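Local atomic coordinates of Thiosulfate:glutathione sulfurtransferase (Homo sapiens, PDB entry 6BEV), a protein that transfers the sulfane sulfur of thiosulfate to glutathione, producing S-sulfanylglutathione, a central intermediate of hydrogen sulfide metabolism. Residues F98-G102 against A124-R128; L29-R33 against E129-E134; L43-R49 against L61-E67. All blocks are in the same frame, centred on the assembly; numbering follows the deposited sequence.

Contact 1 (F98-G102 against A124-R128); sequences FCQMG and AGAYR
Gln100 and Arg128 run side by side and point the same way, with Gln100 CG lying 3.5 Å above one face of the Arg128 guanidinium, toward its rim. Their flat ends do not stack: the amide and guanidinium planes stand 74° apart. Gln100 gets there by turning its CG between the backbone N and the carbonyl carbon (chi1 87°) and bending at chi2; its OE1 is hydrogen-bonded to Arg104. Met101 lies along the same arginine, its CB 3.6 Å from Arg128 NH1.

Beneath this layer the backbones are bonded directly. Tyr127 N donates to Cys99 O at 2.9 Å, and Arg128 N to Gln100 O at 3.1 Å. The methyl of Ala126 points into the loop, with CB 3.3 Å from Cys99 O. Tyr127 offers its CB to the Phe98 ring at CD1, while its own ring swings off toward Arg47.

Residues 99-102 belong to the rhodanese active-site loop, which wraps round Cys99, the residue that carries the persulfide intermediate. Cys99 SG takes weak hydrogen bonds from Met101 N and Gly102 N, the latter at 3.1 Å. These N-H groups hold the sulfur at the centre of the loop, just before helix 103-114, while the start of helix 126-133 takes the carbonyls of Cys99 and Gln100, on the side away from the sulfur.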
loop_
_atom_site.group_PDB
_atom_site.type_symbol
_atom_site.label_atom_id
_atom_site.label_comp_id
_atom_site.label_asym_id
_atom_site.label_seq_id
_atom_site.Cartn_x
_atom_site.Cartn_y
_atom_site.Cartn_z
ATOM N N PHE A 98 3.006 2.207 1.346
ATOM C CA PHE A 98 3.894 3.353 1.494
ATOM C C PHE A 98 3.422 4.264 2.621
ATOM O O PHE A 98 2.231 4.361 2.916
ATOM C CB PHE A 98 3.993 4.166 0.187
ATOM C CG PHE A 98 2.721 4.876 -0.190
ATOM C CD1 PHE A 98 2.477 6.202 0.173
ATOM C CD2 PHE A 98 1.746 4.213 -0.907
ATOM C CE1 PHE A 98 1.271 6.815 -0.166
ATOM C CE2 PHE A 98 0.542 4.835 -1.249
ATOM C CZ PHE A 98 0.309 6.132 -0.883
ATOM N N CYS A 99 4.375 5.014 3.181
ATOM C CA CYS A 99 4.062 6.158 4.038
ATOM C C CYS A 99 4.720 7.399 3.426
ATOM O O CYS A 99 4.893 7.444 2.207
ATOM C CB CYS A 99 4.465 5.904 5.491
ATOM S SG CYS A 99 6.240 5.698 5.728
ATOM N N GLN A 100 5.074 8.426 4.211
ATOM C CA GLN A 100 5.708 9.612 3.620
ATOM C C GLN A 100 7.230 9.523 3.568
ATOM O O GLN A 100 7.841 10.268 2.804
ATOM C CB GLN A 100 5.257 10.931 4.284
ATOM C CG GLN A 100 6.023 11.401 5.534
ATOM C CD GLN A 100 5.710 10.586 6.785
ATOM O OE1 GLN A 100 5.456 9.373 6.735
ATOM N NE2 GLN A 100 5.719 11.257 7.926
ATOM N N MET A 101 7.846 8.618 4.340
ATOM C CA MET A 101 9.305 8.552 4.397
ATOM C C MET A 101 9.879 7.141 4.498
ATOM O O MET A 101 11.109 7.002 4.535
ATOM C CB MET A 101 9.861 9.473 5.509
ATOM C CG MET A 101 9.292 9.248 6.899
ATOM S SD MET A 101 9.874 7.749 7.705
ATOM C CE MET A 101 11.620 8.091 7.866
ATOM N N GLY A 102 9.046 6.098 4.479
ATOM C CA GLY A 102 9.486 4.721 4.319
ATOM C C GLY A 102 9.210 3.818 5.508
ATOM O O GLY A 102 8.985 2.619 5.324
ATOM N N ALA A 124 9.779 2.344 -0.977
ATOM C CA ALA A 124 10.672 2.936 0.022
ATOM C C ALA A 124 10.897 4.426 -0.200
ATOM O O ALA A 124 11.053 5.178 0.770
ATOM C CB ALA A 124 12.000 2.185 0.043
ATOM N N GLY A 125 10.916 4.880 -1.454
ATOM C CA GLY A 125 11.051 6.313 -1.699
ATOM C C GLY A 125 9.917 7.102 -1.071
ATOM O O GLY A 125 10.103 8.227 -0.599
ATOM N N ALA A 126 8.720 6.521 -1.074
ATOM C CA ALA A 126 7.589 7.003 -0.280
ATOM C C ALA A 126 6.971 8.301 -0.808
ATOM O O ALA A 126 7.358 8.811 -1.865
ATOM C CB ALA A 126 7.984 7.104 1.200
ATOM N N TYR A 127 5.976 8.838 -0.084
ATOM C CA TYR A 127 5.205 9.963 -0.616
ATOM C C TYR A 127 6.061 11.211 -0.825
ATOM O O TYR A 127 5.836 11.957 -1.780
ATOM C CB TYR A 127 4.003 10.222 0.297
ATOM C CG TYR A 127 3.025 11.298 -0.119
ATOM C CD1 TYR A 127 2.381 11.284 -1.355
ATOM C CD2 TYR A 127 2.698 12.311 0.774
ATOM C CE1 TYR A 127 1.464 12.282 -1.694
ATOM C CE2 TYR A 127 1.785 13.286 0.450
ATOM C CZ TYR A 127 1.160 13.267 -0.778
ATOM O OH TYR A 127 0.260 14.263 -1.084
ATOM N N ARG A 128 7.045 11.468 0.037
ATOM C CA ARG A 128 7.866 12.653 -0.211
ATOM C C ARG A 128 8.628 12.537 -1.526
ATOM O O ARG A 128 8.741 13.521 -2.257
ATOM C CB ARG A 128 8.812 12.950 0.946
ATOM C CG ARG A 128 8.147 13.518 2.177
ATOM C CD ARG A 128 9.161 13.637 3.293
ATOM N NE ARG A 128 8.553 13.961 4.576
ATOM C CZ ARG A 128 9.112 13.683 5.746
ATOM N NH1 ARG A 128 10.280 13.048 5.801
ATOM N NH2 ARG A 128 8.486 14.009 6.868
#

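Contact 2 (L29-R33 against E129-E134); sequences LPELR and EWLEKE
Leu29 and Trp130 cross at about a right angle where the first helix of this rhodanese fold, 29-38, meets the last, 126-133. The short helical segments are themselves nearly perpendicular, at 83°, and their axes come no closer than 12.2 Å, so side chains fill the gap, chiefly Leu29 and Trp130. With Leu29 CG anti to the backbone N (chi1 -178°), the two methyls of this leucine part toward different partners. CD1 sits against the benzene part of the indole, 3.4 Å from Trp130 CE3 and as near to CZ3, an approach oblique to the ring. CD2 packs on Lys133 CB at 3.6 Å and also lies over the centre of one face of the Arg33 guanidinium.

The six-membered ring of Trp130 reaches the first helix, where Leu32 CD2 adds a looser contact at CZ3. Ile57 and Pro58 pack on the same indole from a loop, and Tyr123 touches both leucines.

Polar groups close the edges. A water donates to Glu129 OE1 and accepts from Leu29 N, the amide in the first turn of its helix; Tyr123 OH is a further partner of this carboxylate oxygen. On the other flank Arg33 stretches out from CG to NE and reaches the backbone carbonyls of Trp130, through water, and of Lys133. The water in question accepts from Arg33 NH2, donates to Trp130 O and sits over the centre of one indole face. Arg33 NH2 also bonds directly to Lys133 O at 2.9 Å, with that oxygen near the guanidinium plane but the nitrogen well above the carbonyl plane.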
loop_
_atom_site.group_PDB
_atom_site.type_symbol
_atom_site.label_atom_id
_atom_site.label_comp_id
_atom_site.label_asym_id
_atom_site.label_seq_id
_atom_site.Cartn_x
_atom_site.Cartn_y
_atom_site.Cartn_z
ATOM N N LEU A 29 10.421 3.769 -7.833
ATOM C CA LEU A 29 9.451 4.634 -8.491
ATOM C C LEU A 29 9.302 4.319 -9.969
ATOM O O LEU A 29 8.160 4.277 -10.449
ATOM C CB LEU A 29 9.789 6.105 -8.247
ATOM C CG LEU A 29 8.817 7.115 -8.861
ATOM C CD1 LEU A 29 7.413 6.920 -8.338
ATOM C CD2 LEU A 29 9.294 8.524 -8.557
ATOM N N PRO A 30 10.366 4.112 -10.747
ATOM C CA PRO A 30 10.127 3.795 -12.163
ATOM C C PRO A 30 9.306 2.532 -12.354
ATOM O O PRO A 30 8.410 2.503 -13.206
ATOM C CB PRO A 30 11.544 3.696 -12.745
ATOM C CG PRO A 30 12.387 4.534 -11.847
ATOM C CD PRO A 30 11.798 4.348 -10.477
ATOM N N GLU A 31 9.579 1.483 -11.582
ATOM C CA GLU A 31 8.782 0.269 -11.718
ATOM C C GLU A 31 7.353 0.527 -11.285
ATOM O O GLU A 31 6.410 0.084 -11.949
ATOM C CB GLU A 31 9.383 -0.880 -10.913
ATOM C CG GLU A 31 8.627 -2.174 -11.191
ATOM C CD GLU A 31 9.032 -3.373 -10.350
ATOM O OE1 GLU A 31 9.984 -3.297 -9.544
ATOM O OE2 GLU A 31 8.347 -4.408 -10.482
ATOM N N LEU A 32 7.174 1.231 -10.172
ATOM C CA LEU A 32 5.832 1.520 -9.690
ATOM C C LEU A 32 5.025 2.283 -10.733
ATOM O O LEU A 32 3.854 1.967 -10.970
ATOM C CB LEU A 32 5.911 2.314 -8.396
ATOM C CG LEU A 32 4.581 2.747 -7.765
ATOM C CD1 LEU A 32 3.682 1.538 -7.517
ATOM C CD2 LEU A 32 4.819 3.528 -6.488
ATOM N N ARG A 33 5.627 3.291 -11.371
ATOM C CA ARG A 33 4.887 4.061 -12.368
ATOM C C ARG A 33 4.416 3.169 -13.505
ATOM O O ARG A 33 3.289 3.316 -13.991
ATOM C CB ARG A 33 5.741 5.211 -12.884
ATOM C CG ARG A 33 5.860 6.363 -11.903
ATOM C CD ARG A 33 6.945 7.306 -12.332
ATOM N NE ARG A 33 6.910 8.583 -11.623
ATOM C CZ ARG A 33 7.885 9.479 -11.680
ATOM N NH1 ARG A 33 8.988 9.193 -12.348
ATOM N NH2 ARG A 33 7.778 10.633 -11.039
ATOM N N GLU A 129 9.142 11.341 -1.863
ATOM C CA GLU A 129 9.785 11.175 -3.166
ATOM C C GLU A 129 8.772 11.306 -4.280
ATOM O O GLU A 129 9.059 11.939 -5.301
ATOM C CB GLU A 129 10.510 9.839 -3.301
ATOM C CG GLU A 129 11.120 9.648 -4.713
ATOM C CD GLU A 129 11.833 8.326 -4.872
ATOM O OE1 GLU A 129 11.155 7.295 -5.110
ATOM O OE2 GLU A 129 13.077 8.311 -4.754
ATOM N N TRP A 130 7.589 10.718 -4.102
ATOM C CA TRP A 130 6.545 10.863 -5.099
ATOM C C TRP A 130 6.332 12.339 -5.430
ATOM O O TRP A 130 6.230 12.730 -6.594
ATOM C CB TRP A 130 5.263 10.237 -4.556
ATOM C CG TRP A 130 4.190 10.266 -5.540
ATOM C CD1 TRP A 130 3.238 11.244 -5.712
ATOM C CD2 TRP A 130 3.957 9.297 -6.541
ATOM N NE1 TRP A 130 2.433 10.925 -6.767
ATOM C CE2 TRP A 130 2.856 9.739 -7.301
ATOM C CE3 TRP A 130 4.562 8.078 -6.865
ATOM C CZ2 TRP A 130 2.329 8.992 -8.348
ATOM C CZ3 TRP A 130 4.042 7.343 -7.925
ATOM C CH2 TRP A 130 2.939 7.808 -8.654
ATOM N N LEU A 131 6.229 13.168 -4.393
ATOM C CA LEU A 131 5.999 14.594 -4.593
ATOM C C LEU A 131 7.200 15.282 -5.232
ATOM O O LEU A 131 7.030 16.226 -6.010
ATOM C CB LEU A 131 5.696 15.256 -3.249
ATOM C CG LEU A 131 4.358 14.894 -2.606
ATOM C CD1 LEU A 131 4.348 15.413 -1.187
ATOM C CD2 LEU A 131 3.187 15.453 -3.398
ATOM N N GLU A 132 8.410 14.820 -4.893
ATOM C CA GLU A 132 9.659 15.395 -5.385
ATOM C C GLU A 132 9.868 15.113 -6.864
ATOM O O GLU A 132 10.446 15.938 -7.583
ATOM C CB GLU A 132 10.799 14.763 -4.589
ATOM C CG GLU A 132 12.202 15.148 -5.010
ATOM C CD GLU A 132 13.236 14.160 -4.492
ATOM O OE1 GLU A 132 14.441 14.437 -4.660
ATOM O OE2 GLU A 132 12.848 13.108 -3.934
ATOM N N LYS A 133 9.450 13.936 -7.323
ATOM C CA LYS A 133 9.674 13.502 -8.694
ATOM C C LYS A 133 8.455 13.700 -9.587
ATOM O O LYS A 133 8.520 13.383 -10.780
ATOM C CB LYS A 133 10.081 12.027 -8.712
ATOM C CG LYS A 133 11.263 11.669 -7.828
ATOM C CD LYS A 133 12.602 12.042 -8.415
ATOM C CE LYS A 133 13.706 11.325 -7.639
ATOM N NZ LYS A 133 15.051 11.532 -8.221
ATOM N N GLU A 134 7.357 14.209 -9.040
ATOM C CA GLU A 134 6.192 14.533 -9.848
ATOM C C GLU A 134 6.538 15.670 -10.800
ATOM O O GLU A 134 7.236 16.620 -10.431
ATOM C CB GLU A 134 5.038 14.952 -8.936
ATOM C CG GLU A 134 3.671 14.489 -9.404
ATOM C CD GLU A 134 2.553 14.901 -8.459
ATOM O OE1 GLU A 134 2.834 15.179 -7.273
ATOM O OE2 GLU A 134 1.388 14.951 -8.906
HETATM O O HOH W 1 12.356 5.227 -6.351
HETATM O O HOH W 2 6.177 10.851 -8.823
HETATM O O HOH W 3 9.885 12.316 -12.834
#

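Contact 3 (L43-R49 against L61-E67); sequences LFDVRSR and LNIPVSE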
loop_
_atom_site.group_PDB
_atom_site.type_symbol
_atom_site.label_atom_id
_atom_site.label_comp_id
_atom_site.label_asym_id
_atom_site.label_seq_id
_atom_site.Cartn_x
_atom_site.Cartn_y
_atom_site.Cartn_z
ATOM N N LEU A 43 -2.176 0.213 -4.583
ATOM C CA LEU A 43 -1.480 1.083 -3.652
ATOM C C LEU A 43 -2.229 1.144 -2.333
ATOM O O LEU A 43 -3.452 1.325 -2.312
ATOM C CB LEU A 43 -1.414 2.508 -4.211
ATOM C CG LEU A 43 -0.415 2.765 -5.331
ATOM C CD1 LEU A 43 -0.752 4.065 -6.060
ATOM C CD2 LEU A 43 0.973 2.816 -4.758
ATOM N N PHE A 44 -1.474 1.114 -1.239
ATOM C CA PHE A 44 -2.003 1.243 0.120
ATOM C C PHE A 44 -1.185 2.297 0.856
ATOM O O PHE A 44 0.007 2.094 1.109
ATOM C CB PHE A 44 -1.931 -0.088 0.863
ATOM C CG PHE A 44 -2.671 -1.194 0.174
ATOM C CD1 PHE A 44 -4.001 -1.429 0.450
ATOM C CD2 PHE A 44 -2.049 -1.991 -0.764
ATOM C CE1 PHE A 44 -4.694 -2.437 -0.208
ATOM C CE2 PHE A 44 -2.736 -2.984 -1.430
ATOM C CZ PHE A 44 -4.052 -3.219 -1.137
ATOM N N ASP A 45 -1.837 3.409 1.200
ATOM C CA ASP A 45 -1.247 4.479 2.003
ATOM C C ASP A 45 -1.452 4.083 3.459
ATOM O O ASP A 45 -2.594 3.991 3.924
ATOM C CB ASP A 45 -1.975 5.787 1.686
ATOM C CG ASP A 45 -1.339 7.013 2.340
ATOM O OD1 ASP A 45 -0.682 6.891 3.392
ATOM O OD2 ASP A 45 -1.532 8.111 1.787
ATOM N N VAL A 46 -0.361 3.788 4.165
ATOM C CA VAL A 46 -0.454 3.292 5.534
ATOM C C VAL A 46 -0.238 4.392 6.567
ATOM O O VAL A 46 -0.041 4.098 7.752
ATOM C CB VAL A 46 0.445 2.071 5.771
ATOM C CG1 VAL A 46 0.087 0.970 4.791
ATOM C CG2 VAL A 46 1.921 2.429 5.703
ATOM N N ARG A 47 -0.286 5.654 6.145
ATOM C CA ARG A 47 -0.280 6.758 7.086
ATOM C C ARG A 47 -1.641 6.867 7.780
ATOM O O ARG A 47 -2.585 6.137 7.484
ATOM C CB ARG A 47 0.052 8.043 6.345
ATOM C CG ARG A 47 1.433 8.014 5.696
ATOM C CD ARG A 47 1.730 9.287 4.951
ATOM N NE ARG A 47 0.779 9.454 3.863
ATOM C CZ ARG A 47 0.437 10.609 3.323
ATOM N NH1 ARG A 47 1.008 11.748 3.721
ATOM N NH2 ARG A 47 -0.464 10.609 2.361
ATOM N N SER A 48 -1.729 7.773 8.749
ATOM C CA SER A 48 -2.989 7.996 9.438
ATOM C C SER A 48 -4.034 8.556 8.475
ATOM O O SER A 48 -3.708 9.128 7.427
ATOM C CB SER A 48 -2.794 8.970 10.603
ATOM O OG SER A 48 -2.522 10.281 10.138
ATOM N N ARG A 49 -5.302 8.425 8.872
ATOM C CA ARG A 49 -6.397 8.953 8.070
ATOM C C ARG A 49 -6.257 10.458 7.803
ATOM O O ARG A 49 -6.544 10.922 6.695
ATOM C CB ARG A 49 -7.731 8.600 8.726
ATOM C CG ARG A 49 -8.059 7.115 8.547
ATOM C CD ARG A 49 -9.108 6.586 9.517
ATOM N NE ARG A 49 -9.378 5.164 9.270
ATOM C CZ ARG A 49 -10.260 4.702 8.390
ATOM N NH1 ARG A 49 -11.056 5.522 7.721
ATOM N NH2 ARG A 49 -10.378 3.387 8.203
ATOM N N LEU A 61 -5.396 3.385 -1.550
ATOM C CA LEU A 61 -6.365 3.113 -0.496
ATOM C C LEU A 61 -5.699 3.341 0.854
ATOM O O LEU A 61 -4.620 2.804 1.105
ATOM C CB LEU A 61 -6.813 1.656 -0.592
ATOM C CG LEU A 61 -7.796 1.220 0.482
ATOM C CD1 LEU A 61 -9.099 1.986 0.374
ATOM C CD2 LEU A 61 -8.036 -0.272 0.388
ATOM N N ASN A 62 -6.337 4.113 1.731
ATOM C CA ASN A 62 -5.762 4.389 3.044
ATOM C C ASN A 62 -6.136 3.278 4.023
ATOM O O ASN A 62 -7.306 3.127 4.398
ATOM C CB ASN A 62 -6.261 5.744 3.526
ATOM C CG ASN A 62 -5.730 6.152 4.898
ATOM O OD1 ASN A 62 -6.432 6.814 5.646
ATOM N ND2 ASN A 62 -4.506 5.777 5.222
ATOM N N ILE A 63 -5.133 2.506 4.433
ATOM C CA ILE A 63 -5.251 1.576 5.554
ATOM C C ILE A 63 -4.121 1.925 6.501
ATOM O O ILE A 63 -2.976 1.477 6.300
ATOM C CB ILE A 63 -5.165 0.094 5.163
ATOM C CG1 ILE A 63 -6.161 -0.241 4.060
ATOM C CG2 ILE A 63 -5.410 -0.744 6.406
ATOM C CD1 ILE A 63 -6.104 -1.685 3.593
ATOM N N PRO A 64 -4.374 2.749 7.513
ATOM C CA PRO A 64 -3.305 3.091 8.457
ATOM C C PRO A 64 -2.628 1.829 8.976
ATOM O O PRO A 64 -3.270 0.795 9.201
ATOM C CB PRO A 64 -4.053 3.824 9.573
ATOM C CG PRO A 64 -5.221 4.460 8.880
ATOM C CD PRO A 64 -5.638 3.438 7.841
ATOM N N VAL A 65 -1.317 1.927 9.199
ATOM C CA VAL A 65 -0.582 0.737 9.608
ATOM C C VAL A 65 -1.161 0.137 10.890
ATOM O O VAL A 65 -1.172 -1.082 11.052
ATOM C CB VAL A 65 0.931 1.021 9.683
ATOM C CG1 VAL A 65 1.270 2.003 10.802
ATOM C CG2 VAL A 65 1.711 -0.291 9.798
ATOM N N SER A 66 -1.686 0.970 11.794
ATOM C CA SER A 66 -2.289 0.467 13.024
ATOM C C SER A 66 -3.581 -0.308 12.788
ATOM O O SER A 66 -4.022 -1.038 13.684
ATOM C CB SER A 66 -2.581 1.623 13.974
ATOM O OG SER A 66 -3.447 2.565 13.363
ATOM N N GLU A 67 -4.207 -0.150 11.623
ATOM C CA GLU A 67 -5.394 -0.902 11.227
ATOM C C GLU A 67 -5.081 -2.102 10.347
ATOM O O GLU A 67 -5.973 -2.916 10.107
ATOM C CB GLU A 67 -6.363 -0.014 10.435
ATOM C CG GLU A 67 -6.917 1.165 11.205
ATOM C CD GLU A 67 -7.803 2.077 10.365
ATOM O OE1 GLU A 67 -8.418 1.614 9.371
ATOM O OE2 GLU A 67 -7.882 3.275 10.706
#
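Phe44, Leu61 and Ile63 form the apolar centre. Ile63 lies alongside the phenylalanine, with its CD1 3.8 Å from Phe44 CD1, and Leu61 CD2 comes obliquely to the same ring at CE1. Phe79 of helix 76-83 closes over both aliphatic side chains, and the Phe97 ring stacks on Phe44. Further along, Val46 and Val65 meet CB to CB at 4.1 Å.

Phe44 and Leu61 lie in strands 42-45 and 61-62, and the other three just beyond; the strands are neighbours in the parallel sheet and belong to a beta-alpha-beta unit whose helix is 49-53. Leu61 N donates to Leu43 O, and Asp45 N to Leu61 O. Asp45 O then accepts from Ile63 N and from Asn62 ND2, which reach it from opposite faces of its carbonyl plane. Beyond the strands, Val65 N bonds to Val46 O.

The Asn62 amide bridges the turn that follows the first strand: both ND2 bonds lie in its plane, the second running 3.0 Å to Arg47 O. Asp45 OD1 accepts from Arg47 N, an Asx turn, and Arg47 grips the carboxylate side-on, with NH2 2.8 Å from Asp45 OD2. Thr56 and Gly55 are further partners of this pair, and the arginine touches Cys99, which places the turn beside the catalytic cysteine, consistent with its lining the active site.

At the outer edge Arg49 extends from CG to NE past the Pro64 ring and holds Glu67 side-on. The guanidinium and carboxylate are nearly coplanar, 14° apart; Arg49 NE meets Glu67 OE2 at 2.8 Å in an almost straight bond, and Arg49 NH2 donates to Glu67 OE1, which is also bonded to Tyr83 OH.

From the N terminus, helix 29-38 opens the loop that contact 2 closes almost at the end of the chain, and the other two contacts nest inside it in series. Contact 3 comes first, closing the short beta-alpha-beta excursion between strands 42-45 and 61-62 at one edge of the sheet. Contact 1 follows, joining the loop after strand 95-98 to the start of helix 126-133, which then runs straight into contact 2. Strand pairing links contacts 1 and 3: Phe98 bonds through its backbone to Phe44 and Val46, and its ring packs on Asp45 CB. Contacts 2 and 3 touch more lightly, through Leu32 and Leu43.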